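Local atomic coordinates of c-di-GMP synthase (Capnocytophaga granulosa, PDB entry 6WT9), a protein that joins two molecules of GTP into the second messenger 3',3'-c-di-GMP, releasing diphosphate, as the signal-producing enzyme of a bacterial CBASS antiphage defence system. Residues 8-13 against 41-46; 33-38 against 287-292; 244-249 against 281-286. One frame throughout, in Å; residues are numbered along the deposited sequence.

Contact 1: 8-13 against 41-46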
# COMPACT_ATOMS: atom_id res chain seq x y z
N ALA A 8 22.06 7.44 -9.15
CA ALA A 8 20.93 8.30 -9.47
C ALA A 8 19.63 7.73 -8.92
O ALA A 8 18.75 8.48 -8.47
CB ALA A 8 20.83 8.50 -10.98
N LEU A 9 19.48 6.40 -8.95
CA LEU A 9 18.28 5.78 -8.39
C LEU A 9 18.21 5.98 -6.88
O LEU A 9 17.12 6.15 -6.33
CB LEU A 9 18.25 4.29 -8.74
CG LEU A 9 17.93 3.93 -10.19
CD1 LEU A 9 18.23 2.46 -10.45
CD2 LEU A 9 16.48 4.23 -10.51
N PHE A 10 19.36 5.97 -6.21
CA PHE A 10 19.36 6.18 -4.76
C PHE A 10 18.96 7.61 -4.41
O PHE A 10 18.18 7.83 -3.48
CB PHE A 10 20.73 5.86 -4.18
CG PHE A 10 20.86 6.17 -2.72
CD1 PHE A 10 20.20 5.40 -1.77
CD2 PHE A 10 21.64 7.23 -2.29
CE1 PHE A 10 20.32 5.69 -0.43
CE2 PHE A 10 21.76 7.52 -0.94
CZ PHE A 10 21.09 6.75 -0.02
N GLU A 11 19.50 8.60 -5.13
CA GLU A 11 19.13 9.99 -4.89
C GLU A 11 17.64 10.21 -5.13
O GLU A 11 16.95 10.81 -4.30
CB GLU A 11 19.95 10.92 -5.78
CG GLU A 11 21.35 11.21 -5.28
CD GLU A 11 22.06 12.25 -6.13
OE1 GLU A 11 21.79 12.32 -7.34
OE2 GLU A 11 22.89 13.00 -5.57
N ASN A 12 17.14 9.72 -6.27
CA ASN A 12 15.71 9.85 -6.56
C ASN A 12 14.87 9.17 -5.49
O ASN A 12 13.79 9.66 -5.13
CB ASN A 12 15.41 9.27 -7.94
CG ASN A 12 13.96 9.41 -8.33
OD1 ASN A 12 13.54 10.45 -8.84
ND2 ASN A 12 13.17 8.37 -8.09
N LEU A 13 15.34 8.03 -4.98
CA LEU A 13 14.62 7.35 -3.92
C LEU A 13 14.60 8.16 -2.63
O LEU A 13 13.61 8.14 -1.89
CB LEU A 13 15.23 5.97 -3.67
CG LEU A 13 14.49 5.05 -2.70
CD1 LEU A 13 13.04 4.90 -3.13
CD2 LEU A 13 15.17 3.70 -2.62
N VAL A 41 24.68 0.15 -4.99
CA VAL A 41 23.63 -0.86 -5.13
C VAL A 41 23.09 -1.27 -3.77
O VAL A 41 21.89 -1.55 -3.63
CB VAL A 41 24.14 -2.07 -5.94
CG1 VAL A 41 25.23 -2.81 -5.19
CG2 VAL A 41 22.99 -3.01 -6.28
N LEU A 42 23.94 -1.30 -2.74
CA LEU A 42 23.46 -1.61 -1.40
C LEU A 42 22.63 -0.47 -0.82
O LEU A 42 21.69 -0.71 -0.07
CB LEU A 42 24.63 -1.93 -0.47
CG LEU A 42 25.55 -3.09 -0.86
CD1 LEU A 42 26.59 -3.33 0.22
CD2 LEU A 42 24.76 -4.35 -1.14
N LYS A 43 22.98 0.78 -1.16
CA LYS A 43 22.20 1.92 -0.70
C LYS A 43 20.79 1.88 -1.26
O LYS A 43 19.81 2.08 -0.54
CB LYS A 43 22.88 3.23 -1.11
CG LYS A 43 24.24 3.49 -0.50
CD LYS A 43 24.78 4.82 -1.00
CE LYS A 43 26.15 5.13 -0.42
NZ LYS A 43 26.64 6.46 -0.90
N TYR A 44 20.67 1.62 -2.57
CA TYR A 44 19.37 1.61 -3.21
C TYR A 44 18.49 0.49 -2.67
O TYR A 44 17.31 0.70 -2.39
CB TYR A 44 19.54 1.48 -4.73
CG TYR A 44 18.24 1.41 -5.50
CD1 TYR A 44 17.44 2.53 -5.65
CD2 TYR A 44 17.83 0.22 -6.09
CE1 TYR A 44 16.26 2.46 -6.36
CE2 TYR A 44 16.65 0.15 -6.80
CZ TYR A 44 15.87 1.27 -6.94
OH TYR A 44 14.69 1.20 -7.64
N ILE A 45 19.06 -0.71 -2.50
CA ILE A 45 18.29 -1.83 -1.99
C ILE A 45 17.87 -1.59 -0.55
O ILE A 45 16.71 -1.84 -0.17
CB ILE A 45 19.10 -3.14 -2.13
CG1 ILE A 45 19.39 -3.43 -3.60
CG2 ILE A 45 18.34 -4.30 -1.51
CD1 ILE A 45 20.42 -4.52 -3.80
N THR A 46 18.78 -1.09 0.29
CA THR A 46 18.46 -0.88 1.70
C THR A 46 17.39 0.19 1.87
O THR A 46 16.49 0.04 2.70
CB THR A 46 19.72 -0.50 2.48
OG1 THR A 46 20.71 -1.53 2.33
CG2 THR A 46 19.39 -0.33 3.95

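Contact 2: 33-38 against 287-292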
# COMPACT_ATOMS: atom_id res chain seq x y z
N ASN A 33 22.63 1.47 8.90
CA ASN A 33 23.15 0.62 7.82
C ASN A 33 24.52 1.11 7.40
O ASN A 33 24.71 1.60 6.28
CB ASN A 33 22.18 0.62 6.63
CG ASN A 33 20.79 0.18 7.01
OD1 ASN A 33 20.50 -1.02 7.09
ND2 ASN A 33 19.90 1.14 7.24
N PRO A 34 25.52 0.99 8.28
CA PRO A 34 26.87 1.47 7.93
C PRO A 34 27.52 0.69 6.80
O PRO A 34 28.55 1.15 6.27
CB PRO A 34 27.65 1.31 9.23
CG PRO A 34 26.97 0.19 9.93
CD PRO A 34 25.50 0.33 9.59
N ASP A 35 26.97 -0.45 6.40
CA ASP A 35 27.60 -1.27 5.37
C ASP A 35 27.39 -0.70 3.97
O ASP A 35 28.15 -1.02 3.05
CB ASP A 35 27.08 -2.70 5.42
CG ASP A 35 25.57 -2.78 5.23
OD1 ASP A 35 24.84 -2.06 5.95
OD2 ASP A 35 25.12 -3.55 4.37
N VAL A 36 26.36 0.13 3.78
CA VAL A 36 25.96 0.56 2.45
C VAL A 36 26.88 1.66 1.96
O VAL A 36 26.82 2.06 0.79
CB VAL A 36 24.49 1.02 2.43
CG1 VAL A 36 23.61 -0.06 3.02
CG2 VAL A 36 24.33 2.31 3.22
N LYS A 37 27.75 2.15 2.84
CA LYS A 37 28.63 3.26 2.51
C LYS A 37 29.53 2.94 1.33
O LYS A 37 30.09 1.84 1.23
CB LYS A 37 29.48 3.63 3.73
CG LYS A 37 28.66 4.14 4.89
CD LYS A 37 29.53 4.65 6.02
CE LYS A 37 28.85 5.79 6.74
NZ LYS A 37 28.41 6.83 5.77
N TYR A 38 29.65 3.91 0.42
CA TYR A 38 30.52 3.81 -0.76
C TYR A 38 30.13 2.64 -1.66
O TYR A 38 30.98 2.10 -2.38
CB TYR A 38 31.99 3.71 -0.35
CG TYR A 38 32.38 4.67 0.76
CD1 TYR A 38 32.52 6.03 0.50
CD2 TYR A 38 32.59 4.22 2.05
CE1 TYR A 38 32.87 6.91 1.51
CE2 TYR A 38 32.93 5.10 3.07
CZ TYR A 38 33.07 6.44 2.79
OH TYR A 38 33.42 7.32 3.79
N ASN A 287 18.68 -11.80 5.94
CA ASN A 287 18.96 -10.38 6.08
C ASN A 287 18.34 -9.62 4.90
O ASN A 287 17.72 -10.20 4.01
CB ASN A 287 20.47 -10.13 6.19
CG ASN A 287 21.26 -10.55 4.95
OD1 ASN A 287 20.89 -10.22 3.82
ND2 ASN A 287 22.36 -11.26 5.17
N LYS A 288 18.51 -8.30 4.91
CA LYS A 288 17.86 -7.45 3.91
C LYS A 288 18.28 -7.83 2.50
O LYS A 288 17.44 -7.89 1.59
CB LYS A 288 18.16 -5.98 4.20
CG LYS A 288 19.63 -5.70 4.45
CD LYS A 288 19.88 -4.25 4.80
CE LYS A 288 21.35 -4.01 5.13
NZ LYS A 288 21.65 -2.58 5.40
N TYR A 289 19.56 -8.10 2.28
CA TYR A 289 20.04 -8.39 0.93
C TYR A 289 19.57 -9.76 0.46
O TYR A 289 19.26 -9.93 -0.73
CB TYR A 289 21.56 -8.29 0.89
CG TYR A 289 22.07 -6.93 1.30
CD1 TYR A 289 21.40 -5.78 0.92
CD2 TYR A 289 23.21 -6.80 2.08
CE1 TYR A 289 21.86 -4.53 1.30
CE2 TYR A 289 23.68 -5.56 2.46
CZ TYR A 289 23.00 -4.43 2.06
OH TYR A 289 23.45 -3.19 2.44
N GLN A 290 19.51 -10.74 1.36
CA GLN A 290 19.07 -12.08 1.00
C GLN A 290 17.59 -12.14 0.65
O GLN A 290 17.14 -13.16 0.11
CB GLN A 290 19.39 -13.05 2.13
CG GLN A 290 20.88 -13.21 2.40
CD GLN A 290 21.17 -13.81 3.75
OE1 GLN A 290 20.34 -13.74 4.67
NE2 GLN A 290 22.35 -14.40 3.90
N LEU A 291 16.82 -11.09 0.95
CA LEU A 291 15.42 -11.06 0.53
C LEU A 291 15.28 -10.94 -0.99
O LEU A 291 14.24 -11.32 -1.53
CB LEU A 291 14.69 -9.91 1.22
CG LEU A 291 14.65 -9.96 2.75
CD1 LEU A 291 13.96 -8.73 3.31
CD2 LEU A 291 13.95 -11.23 3.23
N VAL A 292 16.30 -10.44 -1.68
CA VAL A 292 16.24 -10.26 -3.13
C VAL A 292 16.26 -11.61 -3.83
O VAL A 292 15.40 -11.84 -4.70
CB VAL A 292 17.37 -9.34 -3.63
CG1 VAL A 292 17.37 -9.27 -5.15
CG2 VAL A 292 17.23 -7.95 -3.02

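Contact 3: 244-249 against 281-286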
# COMPACT_ATOMS: atom_id res chain seq x y z
N GLY A 244 9.48 -7.70 10.50
CA GLY A 244 9.44 -6.67 9.48
C GLY A 244 9.88 -7.11 8.10
O GLY A 244 9.87 -6.28 7.18
N ARG A 245 10.24 -8.38 7.91
CA ARG A 245 10.79 -8.80 6.62
C ARG A 245 9.75 -8.79 5.52
O ARG A 245 10.07 -8.49 4.36
CB ARG A 245 11.42 -10.19 6.76
CG ARG A 245 12.74 -10.20 7.51
CD ARG A 245 13.14 -11.62 7.90
NE ARG A 245 14.46 -11.68 8.51
CZ ARG A 245 14.69 -11.53 9.81
NH1 ARG A 245 13.68 -11.30 10.64
NH2 ARG A 245 15.93 -11.60 10.28
N LEU A 246 8.49 -9.12 5.84
CA LEU A 246 7.44 -9.10 4.82
C LEU A 246 7.26 -7.70 4.25
O LEU A 246 7.08 -7.53 3.03
CB LEU A 246 6.13 -9.61 5.40
CG LEU A 246 4.91 -9.47 4.49
CD1 LEU A 246 5.08 -10.31 3.23
CD2 LEU A 246 3.63 -9.83 5.21
N LYS A 247 7.32 -6.67 5.10
CA LYS A 247 7.13 -5.31 4.62
C LYS A 247 8.32 -4.82 3.82
O LYS A 247 8.16 -4.05 2.87
CB LYS A 247 6.84 -4.37 5.79
CG LYS A 247 5.53 -4.67 6.51
CD LYS A 247 5.28 -3.69 7.64
CE LYS A 247 4.05 -4.10 8.44
NZ LYS A 247 3.73 -3.09 9.49
N LYS A 248 9.54 -5.26 4.17
CA LYS A 248 10.70 -4.92 3.36
C LYS A 248 10.54 -5.41 1.93
O LYS A 248 10.81 -4.68 0.98
CB LYS A 248 11.97 -5.51 3.99
CG LYS A 248 12.58 -4.68 5.10
CD LYS A 248 13.93 -5.24 5.52
CE LYS A 248 14.55 -4.42 6.64
NZ LYS A 248 13.70 -4.43 7.86
N MSE A 249 10.09 -6.65 1.76
CA MSE A 249 9.88 -7.21 0.43
C MSE A 249 8.80 -6.46 -0.33
O MSE A 249 8.95 -6.19 -1.52
CB MSE A 249 9.52 -8.70 0.53
CG MSE A 249 10.68 -9.59 0.95
SE MSE A 249 10.26 -11.49 0.80
CE MSE A 249 8.83 -11.58 2.12
N ASN A 281 9.03 -19.85 6.51
CA ASN A 281 10.26 -20.59 6.75
C ASN A 281 11.32 -20.36 5.68
O ASN A 281 12.47 -20.76 5.88
CB ASN A 281 9.96 -22.08 6.86
CG ASN A 281 9.31 -22.64 5.62
OD1 ASN A 281 9.98 -22.99 4.65
ND2 ASN A 281 7.98 -22.74 5.64
N LYS A 282 10.97 -19.73 4.56
CA LYS A 282 11.96 -19.47 3.52
C LYS A 282 12.77 -18.21 3.77
O LYS A 282 13.88 -18.09 3.24
CB LYS A 282 11.27 -19.38 2.15
CG LYS A 282 10.72 -20.70 1.64
CD LYS A 282 10.28 -20.58 0.20
CE LYS A 282 9.84 -21.92 -0.37
NZ LYS A 282 8.65 -22.46 0.34
N TYR A 283 12.24 -17.26 4.56
CA TYR A 283 12.97 -16.02 4.80
C TYR A 283 12.98 -15.63 6.28
O TYR A 283 13.19 -14.45 6.59
CB TYR A 283 12.39 -14.87 3.96
CG TYR A 283 10.95 -14.50 4.27
CD1 TYR A 283 9.89 -15.20 3.69
CD2 TYR A 283 10.64 -13.43 5.10
CE1 TYR A 283 8.58 -14.86 3.95
CE2 TYR A 283 9.33 -13.09 5.38
CZ TYR A 283 8.30 -13.80 4.80
OH TYR A 283 7.00 -13.46 5.07
N LEU A 284 12.78 -16.59 7.19
CA LEU A 284 12.66 -16.29 8.61
C LEU A 284 13.88 -15.54 9.13
O LEU A 284 13.75 -14.53 9.83
CB LEU A 284 12.45 -17.59 9.40
CG LEU A 284 11.62 -17.59 10.69
CD1 LEU A 284 11.54 -19.01 11.24
CD2 LEU A 284 12.17 -16.65 11.76
N HIS A 285 15.08 -16.01 8.78
CA HIS A 285 16.32 -15.45 9.30
C HIS A 285 17.12 -14.70 8.24
O HIS A 285 18.29 -14.37 8.48
CB HIS A 285 17.18 -16.57 9.90
CG HIS A 285 16.43 -17.46 10.84
ND1 HIS A 285 15.80 -16.99 11.97
CD2 HIS A 285 16.22 -18.80 10.82
CE1 HIS A 285 15.22 -18.00 12.60
NE2 HIS A 285 15.47 -19.11 11.93
N SER A 286 16.52 -14.40 7.10
CA SER A 286 17.25 -13.75 6.01
C SER A 286 17.50 -12.29 6.33
O SER A 286 16.65 -11.60 6.91
CB SER A 286 16.46 -13.88 4.71
OG SER A 286 16.15 -15.23 4.44

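Contact 1: 8-13 against 41-46
Lys43 lies across the ring of Phe10, and its hydrocarbon chain can be followed outward atom by atom. CB sits 3.5 Å above the ring plane, displaced toward the rim on the CD1 and CE1 side, and makes a CH-pi contact 3.8 Å from the ring centroid. Its chi1 (-64°) sets CG anti to the carbonyl carbon, and the extended torsions beyond it carry CD over the ring, 4.2 Å from CD2 of Phe10 and about as near to CE2. The ammonium end then leads away from helix 8-13. A lysine suits this half-exposed place because its methylenes can cover an aromatic face while its charge leaves the apolar interface.

Beside this pair, Tyr44 points its ring at helix 8-13, where it meets Leu9 and Leu13. Leu9 CB lies 3.6 Å from Tyr44 CE1, and Leu9 CD1 is over one ring face. Leu13 meets Tyr44 at about a right angle, its CD2 4.0 Å from Tyr44 CD1 and 3.7 Å from Tyr44 O. Leucine suits both places, since it gives a fully apolar side chain, CB and CD1 of Leu9 and CD2 of Leu13, to lie against the ring without bringing in a polar atom. The phenol OH is bonded to Asp259, so tyrosine combines an apolar ring here with a polar tip held by helix 245-259.

Phe29 and Phe30 of helix 23-32 add to the aromatic cluster round Phe10. The two segment axes approach to 8.8 Å and run the same general way, 32° apart, as is common for helices packed side by side in a helical bundle, here helices 6-17 and 40-49 near the N-terminus.

Contact 2: 33-38 against 287-292
Lys288 and Tyr289 extend together toward Asn33 and Asp35, in a mostly buried polar network of side-chain hydrogen bonds and one salt bridge that ties the turn after helix 23-32 to the turn leading into helix 291-304. On the latter side an Asx motif shapes the chain: Asn287 OD1 accepts from Gln290 N at 2.9 Å, while Gln290 OE1 accepts from Asn287 N. Asparagine and glutamine suit these places because each carries a carbonyl that can reach a nearby backbone N-H.

The salt bridge joins Lys288 NZ to Asp35 OD1, 3.3 Å long, and the carboxylate oxygen uses its syn lone pair. The two side chains meet tip to tip. The lysine is extended beyond CG, which gives it the length to span the backbones: Asn33 CA and Lys288 CA are 10.4 Å apart.

Apolar contacts are fewer. Val36 CG1 lies beside the phenol oxygen, and Lys288 CG covers the centre of the Tyr289 ring, 3.9 Å above its plane.

Further hydrogen bonds complete the polar group. Lys288 NZ also donates to Asn33 OD1 at 2.6 Å, approaching 31° from the carbonyl plane, so one ammonium ties two residues of the same turn. Asn33 is itself steadied by a bond from its ND2 to Phe29 O, in the preceding helix. Thr46 of helix 40-49 lies beside the group, bonded to Tyr289 OH and weakly to Lys288 NZ. Tyrosine offers both a packing surface and a donor at its tip: Tyr289 OH gives a 2.6 Å hydrogen bond to Asp35 OD2, arriving from above the carboxylate plane, 35° out of it.

Contact 3: 244-249 against 281-286
Met249 and Arg245, one helical turn apart, meet Tyr283 from two directions, one over its face and the other at its edge. Met249, present as selenomethionine, bends at chi3 (-63°), and this turn carries CE over the ring to 3.6 Å from its centroid, 15° off the normal. The selenium stands farther off, completing a Met-aromatic contact. The flexible, polarisable methionine side chain, here with selenium for sulfur, suits such a place because it can shape itself to a ring. Arg245 CB lies near the ring plane, 3.7 Å from Tyr283 CD2, and Leu246 CB is near the phenol oxygen.

Beyond CB, Arg245 runs extended to NE and lays its guanidinium against the bend of residues 283-286. NE donates to Ser286 O at 2.7 Å with an N-H...O angle of 162°; the acceptor is nearly in the guanidinium plane and the bond falls on a lone pair of the carbonyl. Leu284 O instead lies over the centre of one guanidinium face, 3.1 Å above the plane, where its partial negative charge probably helps to hold the cation. Arginine suits this task, being long enough to reach the loop and flat enough to present both an edge and a face to backbone carbonyls. Its NH1 is bonded to Thr242 O, just before the helix.

A Met-aromatic contact and an arginine bonded to a backbone carbonyl thus tie the N-terminal part of helix 245-259, with Gly244 at its N-cap, to the loop between helices 268-276 and 291-304. Around Tyr283 stand Arg238 of helix 228-241 and Ile294 of helix 291-304, while Cys275 of helix 268-276 adjoins both Leu246 and Met249.

In the fold
Contact 1 is a largely buried, apolar helix-to-helix interface, whereas contact 2 is a polar junction that is also mostly buried, with Asp35 at the surface. Contact 3 is partly buried and combines both characters: a buried tyrosine packs on a helix, and nearer solvent an arginine bonds to one backbone carbonyl and lays its face against another. Contacts 1 and 2 meet at Thr46, whose helix 40-49 begins soon after the 33-38 turn. Contacts 2 and 3 share the continuous chain 281-292 and touch through Leu291, which packs on Lys248 and Met249. Helix 245-259 carries residues of contact 3 and, farther along, packs against contact 1.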